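Local coordinates for Lmo0181 protein (Listeria monocytogenes serovar 1/2a, PDB 5F7V) that binds the cyclic alpha-glucan cycloalternan as the substrate-binding lipoprotein of what is probably an ABC sugar importer, at residues 154-159 against 171-176; 216-219 against 223-226; 373-376 against 381-384. All coordinates share one frame; numbering follows the deposited sequence.

Contact 1 (154-159 against 171-176)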
# COMPACT_ATOMS: atom_id res chain seq x y z
N LYS A 154 4.57 -1.58 23.34
CA LYS A 154 3.95 -1.55 24.64
C LYS A 154 3.28 -0.21 24.93
O LYS A 154 2.26 -0.18 25.62
CB LYS A 154 4.96 -1.85 25.74
CG LYS A 154 6.04 -0.81 25.92
CD LYS A 154 7.12 -1.25 26.90
CE LYS A 154 8.02 -2.35 26.41
NZ LYS A 154 8.91 -1.95 25.27
N ASP A 155 3.79 0.89 24.40
CA ASP A 155 3.13 2.20 24.59
C ASP A 155 1.83 2.26 23.83
O ASP A 155 0.81 2.77 24.34
CB ASP A 155 4.03 3.33 24.12
CG ASP A 155 5.34 3.33 24.83
OD1 ASP A 155 5.33 3.62 26.04
OD2 ASP A 155 6.39 3.07 24.22
N GLU A 156 1.78 1.74 22.62
CA GLU A 156 0.52 1.75 21.92
C GLU A 156 -0.47 0.75 22.51
O GLU A 156 -1.69 1.01 22.50
CB GLU A 156 0.73 1.45 20.45
CG GLU A 156 -0.57 1.20 19.77
CD GLU A 156 -0.40 1.14 18.28
OE1 GLU A 156 0.71 1.39 17.68
OE2 GLU A 156 -1.46 0.77 17.73
N GLU A 157 -0.01 -0.37 23.04
CA GLU A 157 -0.94 -1.29 23.67
C GLU A 157 -1.53 -0.68 24.92
O GLU A 157 -2.73 -0.84 25.16
CB GLU A 157 -0.23 -2.60 24.01
CG GLU A 157 0.17 -3.46 22.80
CD GLU A 157 1.10 -4.63 23.08
OE1 GLU A 157 1.26 -4.95 24.27
OE2 GLU A 157 1.63 -5.35 22.17
N ALA A 158 -0.74 -0.02 25.73
CA ALA A 158 -1.25 0.58 26.96
C ALA A 158 -2.24 1.70 26.62
O ALA A 158 -3.33 1.82 27.22
CB ALA A 158 -0.16 1.12 27.85
N ALA A 159 -1.91 2.53 25.63
CA ALA A 159 -2.79 3.60 25.16
C ALA A 159 -4.07 3.00 24.66
O ALA A 159 -5.14 3.44 25.02
CB ALA A 159 -2.14 4.45 24.12
N TRP A 171 -13.01 1.27 20.20
CA TRP A 171 -11.78 0.49 20.33
C TRP A 171 -10.58 1.40 20.29
O TRP A 171 -10.54 2.40 19.58
CB TRP A 171 -11.72 -0.56 19.20
CG TRP A 171 -12.68 -1.71 19.33
CD1 TRP A 171 -12.52 -2.88 20.03
CD2 TRP A 171 -13.97 -1.77 18.74
NE1 TRP A 171 -13.63 -3.66 19.90
CE2 TRP A 171 -14.55 -2.99 19.13
CE3 TRP A 171 -14.69 -0.91 17.91
CZ2 TRP A 171 -15.82 -3.36 18.72
CZ3 TRP A 171 -15.96 -1.30 17.51
CH2 TRP A 171 -16.48 -2.50 17.89
N GLY A 172 -9.56 1.01 21.04
CA GLY A 172 -8.32 1.78 21.08
C GLY A 172 -7.47 1.70 19.82
O GLY A 172 -6.79 2.69 19.51
N THR A 173 -7.53 0.59 19.10
CA THR A 173 -6.67 0.46 17.92
C THR A 173 -7.27 -0.45 16.88
O THR A 173 -8.17 -1.23 17.15
CB THR A 173 -5.29 0.02 18.37
OG1 THR A 173 -4.34 0.22 17.31
CG2 THR A 173 -5.22 -1.43 18.83
N SER A 174 -6.73 -0.37 15.68
CA SER A 174 -7.09 -1.30 14.62
C SER A 174 -5.90 -1.36 13.66
O SER A 174 -5.34 -0.33 13.26
CB SER A 174 -8.31 -0.82 13.85
OG SER A 174 -8.63 -1.82 12.86
N GLN A 175 -5.56 -2.57 13.28
CA GLN A 175 -4.41 -2.82 12.41
C GLN A 175 -4.70 -4.12 11.66
O GLN A 175 -5.22 -5.09 12.24
CB GLN A 175 -3.16 -2.99 13.25
CG GLN A 175 -1.90 -3.25 12.45
CD GLN A 175 -0.61 -2.93 13.16
OE1 GLN A 175 0.45 -2.83 12.52
NE2 GLN A 175 -0.68 -2.82 14.46
N PRO A 176 -4.39 -4.17 10.36
CA PRO A 176 -4.64 -5.42 9.64
C PRO A 176 -3.77 -6.57 10.16
O PRO A 176 -2.63 -6.40 10.55
CB PRO A 176 -4.28 -5.06 8.20
CG PRO A 176 -4.45 -3.57 8.13
CD PRO A 176 -3.97 -3.09 9.45
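Glu156 and Thr173 make this contact through one polar bond, tying helix 153-163 to the strand 171-174 that follows it in the alpha/beta fold of a solute-binding protein of the periplasmic-binding type. The hydroxyl of Thr173 donates from OG1 to Glu156 OE2 over 3.0 Å, meeting the acceptor nearly along its C-O bond. His249 NE2 of strand 245-251 is bonded to the same oxygen and is its stronger partner, so this buried atom is gripped from two residues, an arrangement likely to favour the ionised carboxylate. Carbon contributes little: the next approach is Thr173 CB at 4.0 Å from Glu156 OE2. The two side chains cross at about a right angle. Glu156 reaches over from the helix with CG anti to its own N (chi1 169°) and stays extended to the carboxylate, which carries OE2 to the strand although its CB bond heads neither toward nor away from it. Thr173 points its CB toward the helix, and chi1 of -165° swings OG1 alongside its carbonyl carbon, where it faces the carboxylate. Glu156 is modelled in two conformers, and this account holds for one of them.

Further out, Met247 O of strand 245-251, which runs parallel to 171-174, approaches Thr173 OG1 in at best a weak, shared interaction. Glu218 of helix 206-220 packs on Thr173 as well. Gly172 sits where the chain turns a corner just before Thr173, its N bonded to Thr164 OG1. Beyond the strand, Pro176 touches a bound glucose unit; the Thr173 side chain itself is about 12 Å from a bound glucose unit. Helix 153-163 is regular at this point, Ala159 N bonding to Asp155 O at 3.0 Å.

Contact 2 (216-219 against 223-226)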
# COMPACT_ATOMS: atom_id res chain seq x y z
N THR A 216 -2.66 -10.37 17.22
CA THR A 216 -3.91 -11.12 17.43
C THR A 216 -4.44 -10.95 18.83
O THR A 216 -5.67 -10.93 19.01
CB THR A 216 -3.75 -12.59 17.04
OG1 THR A 216 -2.76 -13.20 17.86
CG2 THR A 216 -3.36 -12.77 15.58
N ASN A 217 -3.55 -10.79 19.82
CA ASN A 217 -4.05 -10.61 21.18
C ASN A 217 -4.84 -9.32 21.32
O ASN A 217 -5.74 -9.27 22.18
CB ASN A 217 -2.89 -10.56 22.17
CG ASN A 217 -2.42 -11.91 22.65
OD1 ASN A 217 -3.02 -12.92 22.36
ND2 ASN A 217 -1.37 -11.89 23.44
N GLU A 218 -4.54 -8.30 20.53
CA GLU A 218 -5.36 -7.08 20.60
C GLU A 218 -6.80 -7.34 20.25
O GLU A 218 -7.73 -6.71 20.77
CB GLU A 218 -4.80 -6.04 19.64
CG GLU A 218 -3.48 -5.52 20.14
CD GLU A 218 -2.95 -4.33 19.41
OE1 GLU A 218 -3.19 -4.25 18.19
OE2 GLU A 218 -2.24 -3.54 20.10
N VAL A 219 -7.03 -8.30 19.37
CA VAL A 219 -8.40 -8.66 18.99
C VAL A 219 -9.00 -9.68 19.96
O VAL A 219 -10.15 -9.51 20.39
CB VAL A 219 -8.43 -9.24 17.56
CG1 VAL A 219 -9.79 -9.85 17.22
CG2 VAL A 219 -8.02 -8.14 16.59
N LYS A 223 -8.91 -7.29 23.61
CA LYS A 223 -10.10 -6.78 22.94
C LYS A 223 -10.10 -5.27 22.78
O LYS A 223 -11.09 -4.62 22.95
CB LYS A 223 -11.37 -7.31 23.63
CG LYS A 223 -11.44 -8.83 23.68
CD LYS A 223 -12.80 -9.33 24.12
CE LYS A 223 -12.84 -9.32 25.61
NZ LYS A 223 -14.13 -9.85 26.12
N VAL A 224 -8.93 -4.76 22.44
CA VAL A 224 -8.74 -3.34 22.16
C VAL A 224 -8.85 -2.98 20.68
O VAL A 224 -8.79 -1.80 20.34
CB VAL A 224 -7.40 -2.82 22.70
CG1 VAL A 224 -7.32 -3.02 24.19
CG2 VAL A 224 -6.21 -3.47 22.01
N ALA A 225 -9.05 -3.98 19.83
CA ALA A 225 -9.15 -3.84 18.38
C ALA A 225 -10.39 -4.61 17.93
O ALA A 225 -10.64 -5.70 18.45
CB ALA A 225 -7.90 -4.35 17.72
N PRO A 226 -11.15 -4.06 16.96
CA PRO A 226 -12.36 -4.75 16.53
C PRO A 226 -12.04 -6.07 15.81
O PRO A 226 -11.07 -6.14 15.03
CB PRO A 226 -13.04 -3.72 15.62
CG PRO A 226 -11.92 -2.86 15.14
CD PRO A 226 -11.00 -2.74 16.31
O HOH W 1 -12.00 -7.53 19.80
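This is a chain reversal at the C-terminal end of helix 206-220 of the binding-protein fold, where the chain folds back along the last helical turn. Lys223 is the residue that breaks the helical course, with a positive phi of 55°, and the loop it starts brings backbone N-H groups onto the carbonyl of Glu218. Ala225 N bonds to Glu218 O at 3.2 Å, its donor lying well above the carbonyl plane. Val224 N comes closer, 2.8 Å from the same Glu218 O, but the bond is bent to 126° at the hydrogen and counts as weak. One carbonyl oxygen near the helix end thus serves two successive loop amides.

Apolar groups close over these bonds. Val224 CG2 lies against Glu218 CB at 3.8 Å and touches CG as well, because Glu218 (chi1 -70°) sends CG away from its carbonyl carbon before running on extended. Further along, Val219 CG2 meets the methyl of Ala225 at 4.0 Å, and the aliphatic CG of Lys223 passes beside the Val219 carbonyl. Behind the loop, Val224 and Ala225 pack on Thr173 of strand 171-174, while Val219 rests on Leu376 of helix 361-376, so the turn sits between strand and helix.

A water ties the turn together by bridging two carbonyls that have no N-H of the other segment bonded to them: it donates to Val219 O at 2.8 Å and to Ala225 O at 2.6 Å.

Contact 3 (373-376 against 381-384)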
# COMPACT_ATOMS: atom_id res chain seq x y z
N GLU A 373 -6.92 -15.04 9.75
CA GLU A 373 -8.32 -14.84 10.08
C GLU A 373 -8.80 -15.90 11.06
O GLU A 373 -9.56 -15.65 11.99
CB GLU A 373 -9.16 -14.82 8.79
CG GLU A 373 -10.59 -14.40 9.05
CD GLU A 373 -10.81 -12.92 9.03
OE1 GLU A 373 -9.83 -12.14 9.15
OE2 GLU A 373 -12.02 -12.58 8.89
N LYS A 374 -8.37 -17.14 10.85
CA LYS A 374 -8.77 -18.21 11.76
C LYS A 374 -8.28 -17.90 13.17
O LYS A 374 -8.97 -18.24 14.13
CB LYS A 374 -8.24 -19.58 11.34
CG LYS A 374 -8.90 -20.17 10.10
CD LYS A 374 -8.20 -21.44 9.67
CE LYS A 374 -8.63 -21.93 8.31
NZ LYS A 374 -7.85 -23.15 7.97
N VAL A 375 -7.10 -17.31 13.35
CA VAL A 375 -6.68 -16.97 14.72
C VAL A 375 -7.60 -15.92 15.29
O VAL A 375 -8.06 -16.03 16.42
CB VAL A 375 -5.24 -16.44 14.72
CG1 VAL A 375 -4.81 -16.13 16.14
CG2 VAL A 375 -4.29 -17.42 14.02
N LEU A 376 -7.92 -14.93 14.49
CA LEU A 376 -8.80 -13.84 14.98
C LEU A 376 -10.19 -14.28 15.35
O LEU A 376 -10.78 -13.67 16.22
CB LEU A 376 -8.90 -12.72 13.94
CG LEU A 376 -7.61 -11.99 13.55
CD1 LEU A 376 -7.97 -10.90 12.57
CD2 LEU A 376 -6.94 -11.46 14.80
N THR A 381 -4.34 -20.61 16.36
CA THR A 381 -3.39 -19.90 17.20
C THR A 381 -2.26 -19.32 16.36
O THR A 381 -2.04 -19.79 15.25
CB THR A 381 -2.77 -20.74 18.30
OG1 THR A 381 -1.87 -21.65 17.64
CG2 THR A 381 -3.76 -21.47 19.13
N PRO A 382 -1.54 -18.29 16.88
CA PRO A 382 -0.45 -17.72 16.08
C PRO A 382 0.57 -18.75 15.65
O PRO A 382 0.96 -18.74 14.47
CB PRO A 382 0.11 -16.62 17.00
CG PRO A 382 -1.06 -16.19 17.83
CD PRO A 382 -1.80 -17.48 18.09
N GLU A 383 0.97 -19.67 16.54
CA GLU A 383 1.99 -20.63 16.15
C GLU A 383 1.44 -21.53 15.04
O GLU A 383 2.16 -21.86 14.11
CB GLU A 383 2.47 -21.47 17.34
CG GLU A 383 3.32 -22.66 16.96
CD GLU A 383 4.52 -22.40 16.11
OE1 GLU A 383 4.90 -23.28 15.29
OE2 GLU A 383 5.08 -21.30 16.30
N LYS A 384 0.19 -21.99 15.13
CA LYS A 384 -0.32 -22.88 14.08
C LYS A 384 -0.45 -22.13 12.76
O LYS A 384 -0.13 -22.67 11.70
CB LYS A 384 -1.67 -23.48 14.48
CG LYS A 384 -1.52 -24.54 15.56
CD LYS A 384 -2.85 -25.23 15.85
CE LYS A 384 -3.88 -24.29 16.45
NZ LYS A 384 -5.05 -25.05 16.94
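Val375 buries more of its surface here than any other residue, pushing its forked side chain from the last turn of helix 361-376 against the start of helix 382-397. Each branch has its own partner. CG2 comes up to the backbone carbonyl of Thr381, 3.5 Å from O and 3.6 Å from C of that residue. CG1 meets the proline ring of Pro382 at its CD, 3.8 Å away, with the ring's CG slightly farther off. With chi1 at -178°, CG1 stands anti to the Val375 N and CG2 anti to its carbonyl carbon, which spreads the two methyls over the Thr381-Pro382 peptide link. The side chains of Val375 and Pro382 cross at about a right angle.

Thr381 gives this contact its backbone alone, since its CB points away from Val375. Its hydroxyl works on its own helix: OG1 accepts from Lys384 N at 3.3 Å in a nearly straight bond (166°). Thr381 is therefore the N-cap of helix 382-397, meeting one of the amides that a first helical turn leaves without a carbonyl of its own. Pro382 follows as the first helical residue, a position that suits proline because no N-H is needed there.

Thr216 of helix 206-220 packs on both Val375 and Pro382, so the junction is seated against a third helix. Four residues join the two segments, and the arrangement is that of a tight helix-loop-helix connection: a valine from the outgoing helix packs on the Thr381 N-cap and the Pro382 that follows it.

Along the chain the contacts come in series, 1 then 2 then 3, and in space they form a row. The centres of contacts 1 and 2 are about 8 Å apart, those of 2 and 3 about 13 Å, and those of 1 and 3 about 19 Å. Contact 2 is the middle member. Its loop 223-226 lies along strand 171-174 of contact 1, with a probable hydrogen bond from Thr173 N to Val224 O (3.0 Å), while Thr216 and Val219 of helix 206-220 pack on helix 361-376, Thr216 also on Pro382 of helix 382-397. Contacts 1 and 3 do not touch. The C-terminal helices are thus joined to the strand whose continuation reaches the bound glucan at Pro176.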